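Local coordinates for protein ornithine carbamoyltransferase, anabolic (Campylobacter jejuni subsp. jejuni, PDB 3TPF) that catalyses the reversible transfer of the carbamoyl group from carbamoyl phosphate to L-ornithine, giving L-citrulline in a step of arginine biosynthesis, at residues Asn71-Ser76 against Lys82-Val87; Met97-Asn100 against Thr104-Glu107; Glu122-Thr127 against Ser184-Glu189; Pro115-Leu120 against Lys294-Phe299. All coordinates share one frame; numbering follows the deposited sequence.

In the fold
All four contacts are largely buried, but they serve different levels of the fold. Interactions 1, 2 and 4 are apolar across their segments; interaction 3 mixes one methyl-to-ring contact with a water bridge and a shared arginine, Arg9. Interactions 1 and 2 lie within the carbamoyl phosphate domain and touch through Leu75, which packs on both Met97 and Thr104. Interactions 2 and 4 share a sheet, since strands 94-98 and 116-118 are neighbours in it. Interactions 3 and 4 each join this domain to chain from the ornithine domain, the former nested within the loop closed by the latter. Interaction 1, farthest from the chain's centre at about 24 Å, is the one beside a second subunit.

Interaction 1: Asn71-Ser76 against Lys82-Val87; sequences NDLQLS and KDTARV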
loop_
_atom_site.group_PDB
_atom_site.type_symbol
_atom_site.label_atom_id
_atom_site.label_comp_id
_atom_site.label_asym_id
_atom_site.label_seq_id
_atom_site.Cartn_x
_atom_site.Cartn_y
_atom_site.Cartn_z
ATOM N N ASN B 71 4.320 -5.474 8.404
ATOM C CA ASN B 71 3.008 -5.985 8.838
ATOM C C ASN B 71 2.452 -7.051 7.841
ATOM O O ASN B 71 2.093 -8.167 8.238
ATOM C CB ASN B 71 2.016 -4.824 9.066
ATOM N N ASP B 72 2.439 -6.703 6.548
ATOM C CA ASP B 72 1.851 -7.556 5.463
ATOM C C ASP B 72 2.543 -8.890 5.362
ATOM O O ASP B 72 1.908 -9.942 5.234
ATOM C CB ASP B 72 1.990 -6.942 4.055
ATOM C CG ASP B 72 1.268 -5.611 3.888
ATOM O OD1 ASP B 72 0.443 -5.237 4.760
ATOM O OD2 ASP B 72 1.563 -4.926 2.865
ATOM N N LEU B 73 3.867 -8.803 5.348
ATOM C CA LEU B 73 4.738 -9.954 5.091
ATOM C C LEU B 73 5.729 -10.152 6.216
ATOM O O LEU B 73 6.699 -9.390 6.352
ATOM C CB LEU B 73 5.486 -9.835 3.746
ATOM C CG LEU B 73 6.016 -11.171 3.193
ATOM C CD1 LEU B 73 4.887 -12.139 2.805
ATOM C CD2 LEU B 73 6.904 -10.873 2.003
ATOM N N GLN B 74 5.451 -11.203 6.986
ATOM C CA GLN B 74 6.300 -11.692 8.083
ATOM C C GLN B 74 7.236 -12.830 7.610
ATOM O O GLN B 74 6.836 -13.989 7.535
ATOM C CB GLN B 74 5.418 -12.148 9.265
ATOM C CG GLN B 74 4.594 -13.415 9.033
ATOM C CD GLN B 74 3.542 -13.686 10.107
ATOM O OE1 GLN B 74 2.719 -12.826 10.412
ATOM N NE2 GLN B 74 3.543 -14.901 10.654
ATOM N N LEU B 75 8.480 -12.465 7.290
ATOM C CA LEU B 75 9.495 -13.395 6.722
ATOM C C LEU B 75 10.256 -14.138 7.819
ATOM O O LEU B 75 10.683 -13.523 8.789
ATOM C CB LEU B 75 10.538 -12.652 5.845
ATOM C CG LEU B 75 10.283 -12.258 4.376
ATOM C CD1 LEU B 75 11.614 -11.812 3.776
ATOM C CD2 LEU B 75 9.655 -13.366 3.536
ATOM N N SER B 76 10.436 -15.451 7.646
ATOM C CA SER B 76 11.154 -16.306 8.619
ATOM C C SER B 76 10.507 -16.298 10.029
ATOM O O SER B 76 11.084 -16.806 10.991
ATOM C CB SER B 76 12.634 -15.899 8.691
ATOM N N LYS B 82 12.078 -20.040 1.487
ATOM C CA LYS B 82 12.009 -20.788 0.220
ATOM C C LYS B 82 10.578 -20.957 -0.297
ATOM O O LYS B 82 10.322 -20.917 -1.516
ATOM C CB LYS B 82 12.703 -22.162 0.301
ATOM C CG LYS B 82 12.260 -23.135 1.394
ATOM C CD LYS B 82 12.987 -24.491 1.227
ATOM C CE LYS B 82 12.827 -25.446 2.413
ATOM N NZ LYS B 82 12.860 -26.911 2.084
ATOM N N ASP B 83 9.650 -21.107 0.630
ATOM C CA ASP B 83 8.225 -21.179 0.264
ATOM C C ASP B 83 7.696 -19.892 -0.272
ATOM O O ASP B 83 7.009 -19.848 -1.301
ATOM C CB ASP B 83 7.390 -21.521 1.458
ATOM C CG ASP B 83 7.541 -22.938 1.868
ATOM O OD1 ASP B 83 8.209 -23.684 1.116
ATOM O OD2 ASP B 83 7.000 -23.315 2.918
ATOM N N THR B 84 8.047 -18.815 0.403
ATOM C CA THR B 84 7.623 -17.511 -0.059
ATOM C C THR B 84 8.236 -17.273 -1.424
ATOM O O THR B 84 7.550 -16.885 -2.364
ATOM C CB THR B 84 8.028 -16.419 0.910
ATOM O OG1 THR B 84 7.541 -16.785 2.206
ATOM C CG2 THR B 84 7.457 -15.060 0.490
ATOM N N ALA B 85 9.524 -17.537 -1.521
ATOM C CA ALA B 85 10.240 -17.313 -2.747
ATOM C C ALA B 85 9.602 -18.040 -3.873
ATOM O O ALA B 85 9.477 -17.517 -4.991
ATOM C CB ALA B 85 11.647 -17.748 -2.609
ATOM N N ARG B 86 9.153 -19.257 -3.610
ATOM C CA ARG B 86 8.637 -20.109 -4.725
ATOM C C ARG B 86 7.233 -19.731 -5.152
ATOM O O ARG B 86 6.797 -20.135 -6.211
ATOM C CB ARG B 86 8.670 -21.557 -4.386
ATOM C CG ARG B 86 10.041 -22.157 -4.540
ATOM C CD ARG B 86 10.048 -23.625 -4.155
ATOM N NE ARG B 86 10.012 -23.818 -2.721
ATOM C CZ ARG B 86 10.154 -25.004 -2.145
ATOM N NH1 ARG B 86 10.373 -26.083 -2.893
ATOM N NH2 ARG B 86 10.086 -25.130 -0.817
ATOM N N VAL B 87 6.560 -18.929 -4.333
ATOM C CA VAL B 87 5.316 -18.279 -4.777
ATOM C C VAL B 87 5.578 -16.907 -5.405
ATOM O O VAL B 87 5.299 -16.699 -6.571
ATOM C CB VAL B 87 4.261 -18.054 -3.648
ATOM C CG1 VAL B 87 3.047 -17.358 -4.254
ATOM C CG2 VAL B 87 3.820 -19.328 -2.960
#
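Leu73, Leu75 and Thr84 meet through methyl groups alone, so no ring or amide presents a face here. A flat group close by on the helix, the guanidinium of Arg86, takes no part in the contact itself. Lys82 O lies 15° out of its plane and accepts Arg86 NE at 3.2 Å, while the backbone N of Arg86 reaches that oxygen from the opposite face of the carbonyl. Arg86 NH2 adds a weakly directed salt bridge to Asp83 OD1 (3.1 Å) and another to Glu276 of the second subunit.

Across the contact, Thr84 CG2 is the shared target: Leu75 CD2 stands 4.1 Å from it and Leu73 CD2 4.5 Å. Thr84 chi1, -53°, keeps OG1, which bonds to Glu79, beside the backbone N and leaves CG2 anti to it, facing the loop. The contact is small, burying 87 Å² in all.

Gln74, between the two leucines in sequence, is predicted to bind carbamoyl phosphate. Leu73 also packs on Thr48 of a neighbouring subunit, consistent with this loop completing an adjacent active site, as in related carbamoyltransferases. The loop joins strand 64-68 to helix 81-91, and Leu75 extends the packing to Thr104 on helix 102-111.

Interaction 2: Met97-Asn100 against Thr104-Glu107; sequences MRVN and TLLE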
loop_
_atom_site.group_PDB
_atom_site.type_symbol
_atom_site.label_atom_id
_atom_site.label_comp_id
_atom_site.label_asym_id
_atom_site.label_seq_id
_atom_site.Cartn_x
_atom_site.Cartn_y
_atom_site.Cartn_z
HETATM N N MSE B 97 14.141 -6.446 -2.241
HETATM C CA MSE B 97 13.967 -6.755 -0.790
HETATM C C MSE B 97 14.867 -6.018 0.120
HETATM O O MSE B 97 16.029 -5.830 -0.156
HETATM C CB MSE B 97 14.263 -8.169 -0.418
HETATM C CG MSE B 97 13.707 -9.157 -1.411
HETATM SE SE MSE B 97 14.045 -10.967 -0.697
HETATM C CE MSE B 97 13.024 -10.974 1.019
ATOM N N ARG B 98 14.279 -5.451 1.106
ATOM C CA ARG B 98 15.080 -4.712 2.061
ATOM C C ARG B 98 15.093 -5.574 3.323
ATOM O O ARG B 98 14.050 -5.790 3.928
ATOM C CB ARG B 98 14.511 -3.321 2.378
ATOM C CG ARG B 98 15.281 -2.532 3.458
ATOM C CD ARG B 98 14.763 -1.122 3.760
ATOM N NE ARG B 98 15.436 -0.103 2.964
ATOM C CZ ARG B 98 16.306 0.824 3.390
ATOM N NH1 ARG B 98 16.671 0.900 4.682
ATOM N NH2 ARG B 98 16.814 1.696 2.502
ATOM N N VAL B 99 16.228 -6.098 3.662
ATOM C CA VAL B 99 16.250 -7.092 4.729
ATOM C C VAL B 99 17.131 -6.789 5.939
ATOM O O VAL B 99 18.116 -6.082 5.879
ATOM C CB VAL B 99 16.654 -8.415 4.130
ATOM C CG1 VAL B 99 15.641 -8.705 3.011
ATOM C CG2 VAL B 99 18.118 -8.322 3.639
ATOM N N ASN B 100 16.733 -7.344 7.031
ATOM C CA ASN B 100 17.548 -7.328 8.285
ATOM C C ASN B 100 18.859 -8.097 8.097
ATOM O O ASN B 100 19.933 -7.589 8.434
ATOM C CB ASN B 100 16.769 -7.941 9.460
ATOM C CG ASN B 100 15.453 -7.212 9.776
ATOM O OD1 ASN B 100 15.473 -5.994 9.950
ATOM N ND2 ASN B 100 14.311 -7.942 9.854
ATOM N N THR B 104 19.000 -13.872 4.157
ATOM C CA THR B 104 17.619 -13.880 3.677
ATOM C C THR B 104 17.537 -13.563 2.198
ATOM O O THR B 104 16.792 -14.179 1.470
ATOM C CB THR B 104 16.733 -12.882 4.438
ATOM O OG1 THR B 104 16.769 -13.185 5.848
ATOM C CG2 THR B 104 15.309 -12.915 3.920
ATOM N N LEU B 105 18.322 -12.625 1.749
ATOM C CA LEU B 105 18.310 -12.352 0.335
ATOM C C LEU B 105 18.817 -13.562 -0.407
ATOM O O LEU B 105 18.320 -13.903 -1.476
ATOM C CB LEU B 105 19.244 -11.172 0.003
ATOM C CG LEU B 105 18.651 -9.774 0.164
ATOM C CD1 LEU B 105 19.685 -8.682 0.141
ATOM C CD2 LEU B 105 17.673 -9.659 -0.968
ATOM N N LEU B 106 19.884 -14.146 0.105
ATOM C CA LEU B 106 20.576 -15.201 -0.642
ATOM C C LEU B 106 19.629 -16.390 -0.755
ATOM O O LEU B 106 19.407 -16.973 -1.810
ATOM C CB LEU B 106 21.892 -15.586 0.045
ATOM C CG LEU B 106 23.087 -14.619 -0.091
ATOM C CD1 LEU B 106 24.164 -15.070 0.872
ATOM C CD2 LEU B 106 23.755 -14.556 -1.468
ATOM N N GLU B 107 19.025 -16.722 0.375
ATOM C CA GLU B 107 18.100 -17.859 0.468
ATOM C C GLU B 107 16.897 -17.662 -0.471
ATOM O O GLU B 107 16.451 -18.587 -1.116
ATOM C CB GLU B 107 17.608 -18.033 1.911
ATOM C CG GLU B 107 16.493 -19.055 2.091
ATOM C CD GLU B 107 16.931 -20.532 2.007
ATOM O OE1 GLU B 107 18.151 -20.845 1.794
ATOM O OE2 GLU B 107 16.022 -21.389 2.171
#
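Leu105 projects from the first turn of helix 102-111 between Met97 and Val99, two residues whose CB atoms both point toward the helix. Against Met97, modelled as selenomethionine, the leucine runs in the opposite direction. Its CD2 methyl therefore lies alongside the Met97 chain, 3.8 Å from Met97 CB and 3.9 Å from Met97 SE. The Val99 side chain is oblique to Leu105 instead: Val99 CG2 is 3.8 Å from Leu105 CG, and the CD1 methyl of the leucine is equally close to it. Val99 chi1, -57°, sets CG2 between the backbone N and the carbonyl carbon, the branch that meets the leucine, while CG1 approaches Thr104 CG2 at 4.3 Å.

Thr104 is met at about a right angle by Met97, whose chain bends at chi3 (62°) and brings Met97 CE to 4.2 Å from Thr104 CG2. Side-chain direction alternates along 97-99: Arg98 points away from the helix, and its NH2 bonds to Thr50 OG1; both are predicted carbamoyl phosphate ligands.

The contact thus packs the end of strand 94-98 and the residue after it against the helix of the beta-alpha-beta unit 94-98, 102-111, 116-118. With 219 Å² buried and no hydrogen bond across the segments, it rests on shape and apolar burial, while Arg98 pointing the other way is consistent with the polar site lying on that side.

Interaction 3: Glu122-Thr127 against Ser184-Glu189; sequences ELYHPT and SPEIWE
Tyr124 reaches Ile187 and Glu186 with the far end of its ring. Ile187 CD1 comes from the opposite direction and sits obliquely to the ring, 4.0 Å from Tyr124 CE2 and 4.0 Å from Tyr124 OH. The carboxylate is met indirectly: Tyr124 OH and Glu186 OE1 are 4.5 Å apart, and a water lies 2.7 Å from Tyr124 OH and 2.8 Å from Glu186 OE1, donating to the latter.

In the next shell, Arg9 grips both polar ends, giving NH1 to Tyr124 OH and a salt bridge from NH2 to Glu186 OE2. Leu123 CB lies 3.5 Å above one face of the ring, offset toward the rim, and His102 forms an edge-to-face pair with it. On the helix side, Ser184 is the N-cap of helix 185-198; its OG accepts weak bonds from the backbone N of Glu186 and of Ile187, at the turn that carries both contact residues.

Farther out, the chain after Tyr124 leads into His125, Pro126 and Thr127, all predicted to bind carbamoyl phosphate, and the Tyr124 side chain lies about 5 Å from that of Asn157, a predicted L-ornithine ligand. The positive charge of Arg9 would be expected to stabilise Glu186 as an anion. The water and Arg9 together link the Tyr124 hydroxyl to the Glu186 carboxylate, so polar bonds as well as one methyl contact join the two domains.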
loop_
_atom_site.group_PDB
_atom_site.type_symbol
_atom_site.label_atom_id
_atom_site.label_comp_id
_atom_site.label_asym_id
_atom_site.label_seq_id
_atom_site.Cartn_x
_atom_site.Cartn_y
_atom_site.Cartn_z
ATOM N N GLU B 122 22.474 -5.828 5.894
ATOM C CA GLU B 122 23.455 -5.380 6.878
ATOM C C GLU B 122 24.867 -5.347 6.276
ATOM O O GLU B 122 25.750 -4.594 6.738
ATOM C CB GLU B 122 23.393 -6.210 8.204
ATOM C CG GLU B 122 24.149 -7.542 8.241
ATOM C CD GLU B 122 23.467 -8.669 7.447
ATOM O OE1 GLU B 122 23.816 -9.872 7.670
ATOM O OE2 GLU B 122 22.600 -8.344 6.558
ATOM N N LEU B 123 25.073 -6.176 5.261
ATOM C CA LEU B 123 26.387 -6.218 4.580
ATOM C C LEU B 123 26.543 -5.163 3.449
ATOM O O LEU B 123 27.637 -4.668 3.232
ATOM C CB LEU B 123 26.664 -7.574 3.962
ATOM C CG LEU B 123 26.779 -8.708 4.905
ATOM C CD1 LEU B 123 27.091 -9.891 4.036
ATOM C CD2 LEU B 123 27.934 -8.644 5.890
ATOM N N TYR B 124 25.488 -4.905 2.683
ATOM C CA TYR B 124 25.690 -4.151 1.416
ATOM C C TYR B 124 24.498 -3.265 1.107
ATOM O O TYR B 124 23.355 -3.605 1.377
ATOM C CB TYR B 124 25.894 -5.054 0.227
ATOM C CG TYR B 124 26.965 -6.092 0.354
ATOM C CD1 TYR B 124 26.650 -7.428 0.380
ATOM C CD2 TYR B 124 28.262 -5.756 0.367
ATOM C CE1 TYR B 124 27.608 -8.396 0.498
ATOM C CE2 TYR B 124 29.240 -6.716 0.491
ATOM C CZ TYR B 124 28.895 -8.030 0.555
ATOM O OH TYR B 124 29.857 -9.000 0.695
ATOM N N HIS B 125 24.783 -2.110 0.574
ATOM C CA HIS B 125 23.728 -1.225 0.139
ATOM C C HIS B 125 23.979 -0.735 -1.273
ATOM O O HIS B 125 24.089 0.434 -1.518
ATOM C CB HIS B 125 23.549 -0.084 1.140
ATOM C CG HIS B 125 22.296 0.726 0.902
ATOM N ND1 HIS B 125 21.295 0.314 0.042
ATOM C CD2 HIS B 125 21.916 1.945 1.360
ATOM C CE1 HIS B 125 20.362 1.244 -0.028
ATOM N NE2 HIS B 125 20.713 2.250 0.757
ATOM N N PRO B 126 24.068 -1.654 -2.227
ATOM C CA PRO B 126 24.527 -1.319 -3.591
ATOM C C PRO B 126 23.716 -0.366 -4.391
ATOM O O PRO B 126 24.312 0.362 -5.184
ATOM C CB PRO B 126 24.479 -2.655 -4.310
ATOM C CG PRO B 126 23.417 -3.405 -3.579
ATOM C CD PRO B 126 23.647 -3.053 -2.137
ATOM N N THR B 127 22.411 -0.373 -4.307
ATOM C CA THR B 127 21.634 0.611 -5.138
ATOM C C THR B 127 21.992 2.069 -4.710
ATOM O O THR B 127 22.128 2.982 -5.534
ATOM C CB THR B 127 20.125 0.446 -5.081
ATOM O OG1 THR B 127 19.712 0.502 -3.702
ATOM C CG2 THR B 127 19.684 -0.841 -5.700
ATOM N N SER B 184 35.266 -6.139 7.826
ATOM C CA SER B 184 35.188 -7.595 7.696
ATOM C C SER B 184 36.329 -8.124 6.892
ATOM O O SER B 184 36.520 -7.737 5.749
ATOM C CB SER B 184 33.930 -8.012 6.959
ATOM O OG SER B 184 34.167 -9.284 6.407
ATOM N N PRO B 185 37.091 -9.028 7.464
ATOM C CA PRO B 185 38.250 -9.478 6.720
ATOM C C PRO B 185 37.913 -10.056 5.338
ATOM O O PRO B 185 38.676 -9.864 4.396
ATOM C CB PRO B 185 38.850 -10.552 7.622
ATOM C CG PRO B 185 38.344 -10.224 8.991
ATOM C CD PRO B 185 36.991 -9.644 8.788
ATOM N N GLU B 186 36.793 -10.745 5.226
ATOM C CA GLU B 186 36.422 -11.378 3.948
ATOM C C GLU B 186 36.196 -10.328 2.844
ATOM O O GLU B 186 36.554 -10.487 1.686
ATOM C CB GLU B 186 35.180 -12.249 4.143
ATOM C CG GLU B 186 34.854 -13.174 2.974
ATOM C CD GLU B 186 33.901 -12.552 1.952
ATOM O OE1 GLU B 186 32.957 -11.822 2.315
ATOM O OE2 GLU B 186 34.110 -12.812 0.753
ATOM N N ILE B 187 35.575 -9.235 3.232
ATOM C CA ILE B 187 35.281 -8.167 2.316
ATOM C C ILE B 187 36.561 -7.466 1.920
ATOM O O ILE B 187 36.784 -7.101 0.761
ATOM C CB ILE B 187 34.304 -7.166 2.936
ATOM C CG1 ILE B 187 33.039 -7.895 3.355
ATOM C CG2 ILE B 187 33.972 -6.089 1.913
ATOM C CD1 ILE B 187 31.850 -6.991 3.503
ATOM N N TRP B 188 37.377 -7.250 2.917
ATOM C CA TRP B 188 38.638 -6.511 2.749
ATOM C C TRP B 188 39.558 -7.251 1.799
ATOM O O TRP B 188 40.185 -6.656 0.935
ATOM C CB TRP B 188 39.315 -6.297 4.104
ATOM C CG TRP B 188 40.613 -5.536 4.053
ATOM C CD1 TRP B 188 41.846 -6.081 4.165
ATOM C CD2 TRP B 188 40.822 -4.108 3.944
ATOM N NE1 TRP B 188 42.796 -5.097 4.132
ATOM C CE2 TRP B 188 42.198 -3.881 3.988
ATOM C CE3 TRP B 188 39.979 -3.013 3.813
ATOM C CZ2 TRP B 188 42.766 -2.618 3.880
ATOM C CZ3 TRP B 188 40.551 -1.722 3.717
ATOM C CH2 TRP B 188 41.928 -1.552 3.738
ATOM N N GLU B 189 39.592 -8.554 1.959
ATOM C CA GLU B 189 40.368 -9.378 1.070
ATOM C C GLU B 189 39.896 -9.244 -0.353
ATOM O O GLU B 189 40.694 -9.155 -1.258
ATOM C CB GLU B 189 40.397 -10.848 1.481
ATOM C CG GLU B 189 41.789 -11.403 1.283
ATOM C CD GLU B 189 42.894 -10.540 1.936
ATOM O OE1 GLU B 189 43.768 -9.969 1.226
ATOM O OE2 GLU B 189 42.891 -10.414 3.183
HETATM O O HOH W 1 30.262 -11.166 2.218
#

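Interaction 4: Pro115-Leu120 against Lys294-Phe299; sequences PVINAL and KALLCF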
loop_
_atom_site.group_PDB
_atom_site.type_symbol
_atom_site.label_atom_id
_atom_site.label_comp_id
_atom_site.label_asym_id
_atom_site.label_seq_id
_atom_site.Cartn_x
_atom_site.Cartn_y
_atom_site.Cartn_z
ATOM N N PRO B 115 14.576 -12.242 -10.657
ATOM C CA PRO B 115 15.791 -11.651 -10.183
ATOM C C PRO B 115 15.499 -10.906 -8.963
ATOM O O PRO B 115 14.543 -10.191 -8.979
ATOM C CB PRO B 115 16.123 -10.665 -11.251
ATOM C CG PRO B 115 15.448 -11.106 -12.482
ATOM C CD PRO B 115 14.233 -11.800 -12.024
ATOM N N VAL B 116 16.299 -11.083 -7.905
ATOM C CA VAL B 116 16.134 -10.414 -6.604
ATOM C C VAL B 116 17.111 -9.253 -6.476
ATOM O O VAL B 116 18.249 -9.420 -6.808
ATOM C CB VAL B 116 16.507 -11.375 -5.477
ATOM C CG1 VAL B 116 16.632 -10.693 -4.073
ATOM C CG2 VAL B 116 15.648 -12.607 -5.590
ATOM N N ILE B 117 16.658 -8.087 -5.958
ATOM C CA ILE B 117 17.492 -6.858 -5.839
ATOM C C ILE B 117 17.652 -6.403 -4.457
ATOM O O ILE B 117 16.677 -6.290 -3.722
ATOM C CB ILE B 117 16.835 -5.714 -6.525
ATOM C CG1 ILE B 117 16.760 -5.974 -8.003
ATOM C CG2 ILE B 117 17.635 -4.461 -6.261
ATOM C CD1 ILE B 117 15.778 -5.074 -8.574
ATOM N N ASN B 118 18.885 -6.248 -4.014
ATOM C CA ASN B 118 19.161 -5.984 -2.585
ATOM C C ASN B 118 18.936 -4.490 -2.357
ATOM O O ASN B 118 19.812 -3.674 -2.593
ATOM C CB ASN B 118 20.587 -6.281 -2.224
ATOM C CG ASN B 118 20.961 -5.858 -0.744
ATOM O OD1 ASN B 118 20.076 -5.401 0.004
ATOM N ND2 ASN B 118 22.251 -6.088 -0.313
ATOM N N ALA B 119 17.766 -4.119 -1.885
ATOM C CA ALA B 119 17.473 -2.717 -1.592
ATOM C C ALA B 119 18.175 -2.264 -0.293
ATOM O O ALA B 119 18.062 -1.071 0.056
ATOM C CB ALA B 119 15.974 -2.527 -1.446
ATOM N N LEU B 120 18.742 -3.206 0.488
ATOM C CA LEU B 120 19.537 -2.881 1.654
ATOM C C LEU B 120 19.653 -4.054 2.651
ATOM O O LEU B 120 18.683 -4.668 2.987
ATOM C CB LEU B 120 19.038 -1.681 2.423
ATOM C CG LEU B 120 19.932 -1.410 3.684
ATOM C CD1 LEU B 120 20.211 0.110 3.773
ATOM C CD2 LEU B 120 19.311 -1.915 4.918
ATOM N N LYS B 294 16.147 2.428 -12.275
ATOM C CA LYS B 294 15.664 2.205 -13.662
ATOM C C LYS B 294 16.606 1.411 -14.524
ATOM O O LYS B 294 16.249 0.373 -15.101
ATOM C CB LYS B 294 15.357 3.501 -14.320
ATOM C CG LYS B 294 13.991 4.047 -13.950
ATOM C CD LYS B 294 13.915 5.508 -14.287
ATOM C CE LYS B 294 12.624 5.921 -15.054
ATOM N NZ LYS B 294 12.719 7.292 -15.604
ATOM N N ALA B 295 17.856 1.846 -14.551
ATOM C CA ALA B 295 18.892 1.171 -15.369
ATOM C C ALA B 295 18.988 -0.275 -14.916
ATOM O O ALA B 295 19.057 -1.227 -15.723
ATOM C CB ALA B 295 20.260 1.851 -15.243
ATOM N N LEU B 296 19.056 -0.431 -13.614
ATOM C CA LEU B 296 19.294 -1.745 -13.025
ATOM C C LEU B 296 18.194 -2.705 -13.434
ATOM O O LEU B 296 18.429 -3.811 -13.830
ATOM C CB LEU B 296 19.294 -1.599 -11.470
ATOM C CG LEU B 296 19.559 -2.772 -10.622
ATOM C CD1 LEU B 296 20.836 -3.478 -11.022
ATOM C CD2 LEU B 296 19.713 -2.225 -9.207
ATOM N N LEU B 297 16.971 -2.258 -13.256
ATOM C CA LEU B 297 15.835 -3.064 -13.655
ATOM C C LEU B 297 15.887 -3.342 -15.195
ATOM O O LEU B 297 15.669 -4.518 -15.572
ATOM C CB LEU B 297 14.523 -2.388 -13.356
ATOM C CG LEU B 297 14.063 -2.131 -11.947
ATOM C CD1 LEU B 297 12.788 -1.240 -12.109
ATOM C CD2 LEU B 297 13.846 -3.400 -11.125
ATOM N N CYS B 298 16.246 -2.392 -16.051
ATOM C CA CYS B 298 16.330 -2.783 -17.474
ATOM C C CYS B 298 17.376 -3.866 -17.662
ATOM O O CYS B 298 17.277 -4.744 -18.555
ATOM C CB CYS B 298 16.592 -1.595 -18.440
ATOM S SG CYS B 298 15.302 -0.305 -18.320
ATOM N N PHE B 299 18.434 -3.718 -16.900
ATOM C CA PHE B 299 19.600 -4.536 -17.087
ATOM C C PHE B 299 19.277 -5.954 -16.692
ATOM O O PHE B 299 19.568 -6.872 -17.450
ATOM C CB PHE B 299 20.711 -4.020 -16.249
ATOM C CG PHE B 299 21.863 -4.955 -16.121
ATOM C CD1 PHE B 299 22.823 -5.031 -17.096
ATOM C CD2 PHE B 299 22.025 -5.741 -14.978
ATOM C CE1 PHE B 299 23.915 -5.914 -16.989
ATOM C CE2 PHE B 299 23.148 -6.606 -14.849
ATOM C CZ PHE B 299 24.086 -6.692 -15.860
#
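Ile117 CG1 lies beside the backbone N (chi1 -65°), and a nearly extended second torsion, 163°, carries CD1 out toward the helix. Leu297, whose CG is likewise beside its own backbone N, meets it with the CD2 branch: Ile117 CD1 comes 3.6 Å from Leu297 CD2, with the two side chains at about a right angle. The other branch of the isoleucine, anti to the backbone N, serves a different partner: Ile117 CG2 lies 4.2 Å from Leu296 CD2. Ile117 thus spreads its two branches over successive leucines of the helix, Leu296 pointing its CB toward the strand.

The backbones stay well apart, the CA atoms of Ile117 and Leu297 being the nearest pair at 8.8 Å. No hydrogen bond crosses between the segments. Ile117 also rests on Phe54 and Leu297 on Ile58, both of helix 48-60, so this helix flanks the same apolar layer. Leu296 reaches the neighbourhood of the active site too, its side chain being about 4 Å from that of Thr127, a predicted carbamoyl phosphate ligand.

The chain closing here is long: 173 residues separate the segments, the first in the carbamoyl phosphate domain and the second in the C-terminal helix 279-302. A last helix that returns from the ornithine domain to pack on the first domain is a hallmark of the aspartate/ornithine carbamoyltransferase fold.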